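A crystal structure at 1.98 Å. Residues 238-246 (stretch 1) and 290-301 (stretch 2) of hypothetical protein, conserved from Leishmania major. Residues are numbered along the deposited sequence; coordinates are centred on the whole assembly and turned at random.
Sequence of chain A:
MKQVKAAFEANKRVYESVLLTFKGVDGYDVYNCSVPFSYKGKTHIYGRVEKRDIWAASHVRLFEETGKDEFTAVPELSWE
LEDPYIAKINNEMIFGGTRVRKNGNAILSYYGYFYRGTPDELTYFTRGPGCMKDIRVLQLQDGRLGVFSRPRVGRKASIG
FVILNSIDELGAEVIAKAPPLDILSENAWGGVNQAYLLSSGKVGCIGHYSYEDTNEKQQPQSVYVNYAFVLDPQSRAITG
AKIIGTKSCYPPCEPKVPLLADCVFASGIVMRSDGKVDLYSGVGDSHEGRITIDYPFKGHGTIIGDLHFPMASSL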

ATOM      1  N   ILE A 238      19.095   3.486   5.047  1.00 33.95           N
ATOM      2  CA  ILE A 238      18.157   2.394   4.833  1.00 32.50           C
ATOM      3  C   ILE A 238      18.630   1.123   5.541  1.00 36.47           C
ATOM      4  O   ILE A 238      19.749   0.655   5.350  1.00 43.54           O
ATOM      5  CB  ILE A 238      17.942   2.082   3.345  1.00 23.64           C
ATOM      6  CG1 ILE A 238      17.455   3.266   2.506  1.00 30.77           C
ATOM      7  CG2 ILE A 238      16.996   0.910   3.204  1.00 27.07           C
ATOM      8  CD1 ILE A 238      16.201   3.913   3.076  1.00 27.00           C
ATOM      9  N   THR A 239      17.774   0.576   6.400  1.00 27.08           N
ATOM     10  CA  THR A 239      18.073  -0.574   7.218  1.00 25.69           C
ATOM     11  C   THR A 239      16.908  -1.554   7.279  1.00 31.55           C
ATOM     12  O   THR A 239      15.756  -1.248   6.957  1.00 28.71           O
ATOM     13  CB  THR A 239      18.446  -0.140   8.652  1.00 36.87           C
ATOM     14  OG1 THR A 239      17.360   0.588   9.248  1.00 32.15           O
ATOM     15  CG2 THR A 239      19.658   0.793   8.652  1.00 41.38           C
ATOM     16  N   GLY A 240      17.250  -2.760   7.720  1.00 37.91           N
ATOM     17  CA  GLY A 240      16.303  -3.813   8.039  1.00 36.27           C
ATOM     18  C   GLY A 240      15.513  -4.246   6.824  1.00 26.12           C
ATOM     19  O   GLY A 240      14.400  -4.771   6.892  1.00 32.56           O
ATOM     20  N   ALA A 241      16.090  -4.019   5.647  1.00 21.90           N
ATOM     21  CA  ALA A 241      15.415  -4.446   4.425  1.00 27.99           C
ATOM     22  C   ALA A 241      15.178  -5.952   4.398  1.00 34.65           C
ATOM     23  O   ALA A 241      15.997  -6.755   4.855  1.00 31.67           O
ATOM     24  CB  ALA A 241      16.225  -4.032   3.207  1.00 35.52           C
ATOM     25  N   LYS A 242      14.031  -6.370   3.853  1.00 25.50           N
ATOM     26  CA  LYS A 242      13.733  -7.805   3.898  1.00 31.92           C
ATOM     27  C   LYS A 242      12.486  -8.143   3.101  1.00 32.50           C
ATOM     28  O   LYS A 242      11.619  -7.289   2.901  1.00 22.06           O
ATOM     29  CB  LYS A 242      13.565  -8.221   5.356  1.00 26.97           C
ATOM     30  CG  LYS A 242      12.725  -7.266   6.193  1.00 32.29           C
ATOM     31  CD  LYS A 242      12.687  -7.764   7.640  1.00 39.49           C
ATOM     32  CE  LYS A 242      13.276  -6.705   8.566  1.00 45.38           C
ATOM     33  NZ  LYS A 242      13.984  -7.295   9.734  1.00 65.83           N
ATOM     34  N   ILE A 243      12.431  -9.393   2.655  1.00 31.85           N
ATOM     35  CA  ILE A 243      11.224  -9.907   2.033  1.00 28.03           C
ATOM     36  C   ILE A 243      10.321 -10.363   3.184  1.00 30.48           C
ATOM     37  O   ILE A 243      10.834 -11.013   4.103  1.00 24.67           O
ATOM     38  CB  ILE A 243      11.423 -11.081   1.074  1.00 30.75           C
ATOM     39  CG1 ILE A 243      12.329 -10.814  -0.132  1.00 40.00           C
ATOM     40  CG2 ILE A 243      10.067 -11.601   0.606  1.00 19.66           C
ATOM     41  CD1 ILE A 243      12.794 -12.081  -0.822  1.00 52.48           C
ATOM     42  N   ILE A 244       9.056 -10.000   3.103  1.00 28.65           N
ATOM     43  CA  ILE A 244       8.096 -10.391   4.158  1.00 30.49           C
ATOM     44  C   ILE A 244       6.943 -11.236   3.657  1.00 14.17           C
ATOM     45  O   ILE A 244       6.218 -11.876   4.426  1.00 17.07           O
ATOM     46  CB  ILE A 244       7.560  -9.140   4.891  1.00 26.79           C
ATOM     47  CG1 ILE A 244       6.812  -8.145   4.012  1.00 27.53           C
ATOM     48  CG2 ILE A 244       8.716  -8.470   5.636  1.00 18.84           C
ATOM     49  CD1 ILE A 244       6.410  -6.883   4.767  1.00 26.21           C
ATOM     50  N   GLY A 245       6.757 -11.306   2.345  1.00 22.44           N
ATOM     51  CA  GLY A 245       5.756 -12.060   1.663  1.00 17.54           C
ATOM     52  C   GLY A 245       6.028 -12.267   0.189  1.00 20.53           C
ATOM     53  O   GLY A 245       6.670 -11.499  -0.512  1.00 28.24           O
ATOM     54  N   THR A 246       5.472 -13.362  -0.298  1.00 27.56           N
ATOM     55  CA  THR A 246       5.386 -13.729  -1.694  1.00 21.53           C
ATOM     56  C   THR A 246       4.046 -14.424  -1.923  1.00 19.66           C
ATOM     57  O   THR A 246       3.290 -14.684  -0.981  1.00 30.94           O
ATOM     58  CB  THR A 246       6.499 -14.699  -2.126  1.00 25.49           C
ATOM     59  OG1 THR A 246       6.372 -15.852  -1.281  1.00 24.98           O
ATOM     60  CG2 THR A 246       7.901 -14.171  -1.883  1.00 25.36           C
ATOM     61  N   ARG A 290      -4.372 -11.920   3.052  1.00 22.23           N
ATOM     62  CA  ARG A 290      -3.855 -11.596   4.367  1.00 20.24           C
ATOM     63  C   ARG A 290      -3.044 -12.781   4.912  1.00 27.86           C
ATOM     64  O   ARG A 290      -3.553 -13.906   4.947  1.00 21.27           O
ATOM     65  CB  ARG A 290      -4.992 -11.251   5.331  1.00 16.47           C
ATOM     66  CG  ARG A 290      -4.548 -11.140   6.782  1.00 20.83           C
ATOM     67  CD  ARG A 290      -5.682 -10.951   7.739  1.00 14.31           C
ATOM     68  NE  ARG A 290      -6.489 -12.118   8.039  1.00 21.64           N
ATOM     69  CZ  ARG A 290      -6.127 -13.149   8.798  1.00 21.30           C
ATOM     70  NH1 ARG A 290      -4.949 -13.243   9.383  1.00 22.34           N
ATOM     71  NH2 ARG A 290      -6.962 -14.168   9.002  1.00 24.83           N
ATOM     72  N   ILE A 291      -1.817 -12.499   5.333  1.00 22.43           N
ATOM     73  CA  ILE A 291      -0.974 -13.442   6.044  1.00 23.51           C
ATOM     74  C   ILE A 291      -0.556 -12.773   7.364  1.00 24.78           C
ATOM     75  O   ILE A 291      -0.380 -11.548   7.364  1.00 22.92           O
ATOM     76  CB  ILE A 291       0.299 -13.902   5.309  1.00 17.76           C
ATOM     77  CG1 ILE A 291       1.217 -12.769   4.876  1.00 14.30           C
ATOM     78  CG2 ILE A 291      -0.104 -14.846   4.165  1.00 17.77           C
ATOM     79  CD1 ILE A 291       2.524 -13.118   4.175  1.00 17.40           C
ATOM     80  N   THR A 292      -0.433 -13.600   8.386  1.00 19.95           N
ATOM     81  CA  THR A 292       0.018 -13.189   9.724  1.00 18.95           C
ATOM     82  C   THR A 292       1.483 -13.594   9.829  1.00 21.66           C
ATOM     83  O   THR A 292       1.825 -14.751   9.619  1.00 21.49           O
ATOM     84  CB  THR A 292      -0.861 -13.808  10.816  1.00 23.70           C
ATOM     85  OG1 THR A 292      -2.232 -13.422  10.611  1.00 23.89           O
ATOM     86  CG2 THR A 292      -0.464 -13.306  12.192  1.00 24.61           C
ATOM     87  N   ILE A 293       2.321 -12.617  10.130  1.00 18.70           N
ATOM     88  CA  ILE A 293       3.755 -12.645  10.136  1.00 18.14           C
ATOM     89  C   ILE A 293       4.316 -11.903  11.354  1.00 19.20           C
ATOM     90  O   ILE A 293       3.607 -11.164  12.025  1.00 18.31           O
ATOM     91  CB  ILE A 293       4.289 -12.018   8.838  1.00 22.87           C
ATOM     92  CG1 ILE A 293       3.889 -10.568   8.602  1.00 19.00           C
ATOM     93  CG2 ILE A 293       3.852 -12.844   7.632  1.00 20.79           C
ATOM     94  CD1 ILE A 293       4.807  -9.832   7.649  1.00 17.86           C
ATOM     95  N   ASP A 294       5.575 -12.112  11.656  1.00 17.88           N
ATOM     96  CA  ASP A 294       6.276 -11.418  12.719  1.00 19.03           C
ATOM     97  C   ASP A 294       6.382  -9.925  12.383  1.00 25.92           C
ATOM     98  O   ASP A 294       6.431  -9.564  11.203  1.00 20.97           O
ATOM     99  CB  ASP A 294       7.681 -11.973  12.904  1.00 23.42           C
ATOM    100  CG  ASP A 294       7.686 -13.463  13.185  1.00 45.10           C
ATOM    101  OD1 ASP A 294       7.170 -13.860  14.249  1.00 29.44           O
ATOM    102  OD2 ASP A 294       8.192 -14.224  12.335  1.00 72.02           O
ATOM    103  N   TYR A 295       6.423  -9.136  13.443  1.00 26.83           N
ATOM    104  CA  TYR A 295       6.673  -7.713  13.343  1.00 23.04           C
ATOM    105  C   TYR A 295       7.913  -7.449  12.494  1.00 24.26           C
ATOM    106  O   TYR A 295       9.022  -7.886  12.789  1.00 34.27           O
ATOM    107  CB  TYR A 295       6.876  -7.065  14.696  1.00 20.53           C
ATOM    108  CG  TYR A 295       6.996  -5.556  14.682  1.00 20.04           C
ATOM    109  CD1 TYR A 295       5.969  -4.755  14.212  1.00 25.64           C
ATOM    110  CD2 TYR A 295       8.146  -4.920  15.140  1.00 31.35           C
ATOM    111  CE1 TYR A 295       6.066  -3.375  14.203  1.00 17.48           C
ATOM    112  CE2 TYR A 295       8.266  -3.536  15.128  1.00 24.62           C
ATOM    113  CZ  TYR A 295       7.214  -2.774  14.665  1.00 19.65           C
ATOM    114  OH  TYR A 295       7.305  -1.401  14.645  1.00 30.46           O
ATOM    115  N   PRO A 296       7.730  -6.707  11.409  1.00 16.64           N
ATOM    116  CA  PRO A 296       8.851  -6.535  10.487  1.00 17.38           C
ATOM    117  C   PRO A 296       9.767  -5.339  10.699  1.00 16.43           C
ATOM    118  O   PRO A 296      10.625  -5.071   9.843  1.00 26.71           O
ATOM    119  CB  PRO A 296       8.071  -6.349   9.171  1.00 22.84           C
ATOM    120  CG  PRO A 296       6.871  -5.572   9.576  1.00 22.96           C
ATOM    121  CD  PRO A 296       6.504  -6.040  10.956  1.00 20.55           C
ATOM    122  N   PHE A 297       9.657  -4.586  11.778  1.00 26.53           N
ATOM    123  CA  PHE A 297      10.594  -3.482  11.998  1.00 21.27           C
ATOM    124  C   PHE A 297      11.307  -3.687  13.335  1.00 28.87           C
ATOM    125  O   PHE A 297      11.716  -2.720  13.989  1.00 18.85           O
ATOM    126  CB  PHE A 297       9.888  -2.127  11.996  1.00 22.66           C
ATOM    127  CG  PHE A 297       8.885  -1.868  10.887  1.00 23.06           C
ATOM    128  CD1 PHE A 297       9.259  -1.975   9.560  1.00 22.95           C
ATOM    129  CD2 PHE A 297       7.575  -1.523  11.169  1.00 22.45           C
ATOM    130  CE1 PHE A 297       8.362  -1.738   8.531  1.00 18.15           C
ATOM    131  CE2 PHE A 297       6.666  -1.292  10.146  1.00 22.59           C
ATOM    132  CZ  PHE A 297       7.051  -1.417   8.819  1.00 18.10           C
ATOM    133  N   LYS A 298      11.427  -4.962  13.706  1.00 24.20           N
ATOM    134  CA  LYS A 298      12.052  -5.370  14.957  1.00 26.16           C
ATOM    135  C   LYS A 298      13.358  -4.620  15.206  1.00 22.17           C
ATOM    136  O   LYS A 298      14.221  -4.483  14.347  1.00 26.53           O
ATOM    137  CB  LYS A 298      12.276  -6.882  14.973  1.00 29.00           C
ATOM    138  N   GLY A 299      13.466  -4.111  16.431  1.00 34.15           N
ATOM    139  CA  GLY A 299      14.638  -3.372  16.844  1.00 35.67           C
ATOM    140  C   GLY A 299      14.586  -1.919  16.444  1.00 40.63           C
ATOM    141  O   GLY A 299      15.483  -1.163  16.818  1.00 34.43           O
ATOM    142  N   HIS A 300      13.563  -1.471  15.700  1.00 31.26           N
ATOM    143  CA  HIS A 300      13.585  -0.047  15.361  1.00 23.98           C
ATOM    144  C   HIS A 300      12.407   0.663  16.007  1.00 24.62           C
ATOM    145  O   HIS A 300      11.978   1.733  15.574  1.00 33.86           O
ATOM    146  CB  HIS A 300      13.591   0.167  13.859  1.00 24.39           C
ATOM    147  CG  HIS A 300      14.725  -0.406  13.086  1.00 31.27           C
ATOM    148  ND1 HIS A 300      14.666  -1.642  12.483  1.00 34.45           N
ATOM    149  CD2 HIS A 300      15.950   0.093  12.805  1.00 36.91           C
ATOM    150  CE1 HIS A 300      15.810  -1.883  11.868  1.00 44.10           C
ATOM    151  NE2 HIS A 300      16.610  -0.845  12.045  1.00 43.00           N
ATOM    152  N   GLY A 301      11.881   0.065  17.062  1.00 22.99           N
ATOM    153  CA  GLY A 301      10.755   0.627  17.759  1.00 18.65           C
ATOM    154  C   GLY A 301       9.421   0.120  17.234  1.00 26.38           C
ATOM    155  O   GLY A 301       9.372  -0.593  16.237  1.00 27.04           O
TER

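Strand 238-245 and the strand that runs through 290-293 do not pair as neighbours in a sheet. Their axes come no closer than 8.8 Å, their directions differ by 127°, and no clear hydrogen bond crosses between the stretches. The contact is therefore built from side chains, with a modest 336 Å² buried in total, and the loop after the second strand, mainly P296 and H300, contributes more of the covered surface than the strand.

Along stretch 2, the strand contributes every other residue, as an extended backbone should. I291 and I293 direct their CA-to-CB bonds toward stretch 1, while T292 between them is out of reach. The CD1 methyl of I291 meets backbone rather than side chain: it lies 3.9 Å from I244 O and 4.2 Å from G245 CA. The bare G245 leaves room for this approach, since an ideal CB there would sit a tight 3.5 Å from I291 CD1. Two residues on, I293 sends its CD1 to within 4.0 Å of I244 CB, an ordinary apolar contact.

D294 and Y295 pass by without touching stretch 1, though Y295 reaches the last residue of the stretch with a 2.7 Å hydrogen bond from Y295 OH to G301 O. P296 then returns to the contact. P296 CB packs 4.2 Å from I244 CG2, so the buried I244 is met by both I293 and the proline ring, and it gives up more surface than any other residue here. The rule is simple: one branched aliphatic side chain gathers hydrophobic partners from strand and loop alike. The carbonyl of P296 faces a different neighbour: P296 O lies 3.4 Å from K242 CE, the methylene next to the ammonium group; this is a van der Waals approach, not a hydrogen bond.

From F297 to H300 the chain makes a type II turn, closed by the 2.8 Å backbone hydrogen bond from H300 N to F297 O. G299, with phi 84° and psi -4°, suits its position: a CB would be jammed against the preceding carbonyl oxygen. The turn delivers H300 toward stretch 1. A weak hydrogen bond from H300 ND1 to F297 O, at 3.5 Å, ties the ring back to the turn, while H300 NE2 lies 3.2 Å from T239 OG1, a polar approach at the partly exposed end of the contact. Beside it, H300 CE1 is 4.3 Å from G240 CA. Glycine fits G240 twice over: its phi is positive, and an ideal CB would come within 3.1 Å of H300 CE1.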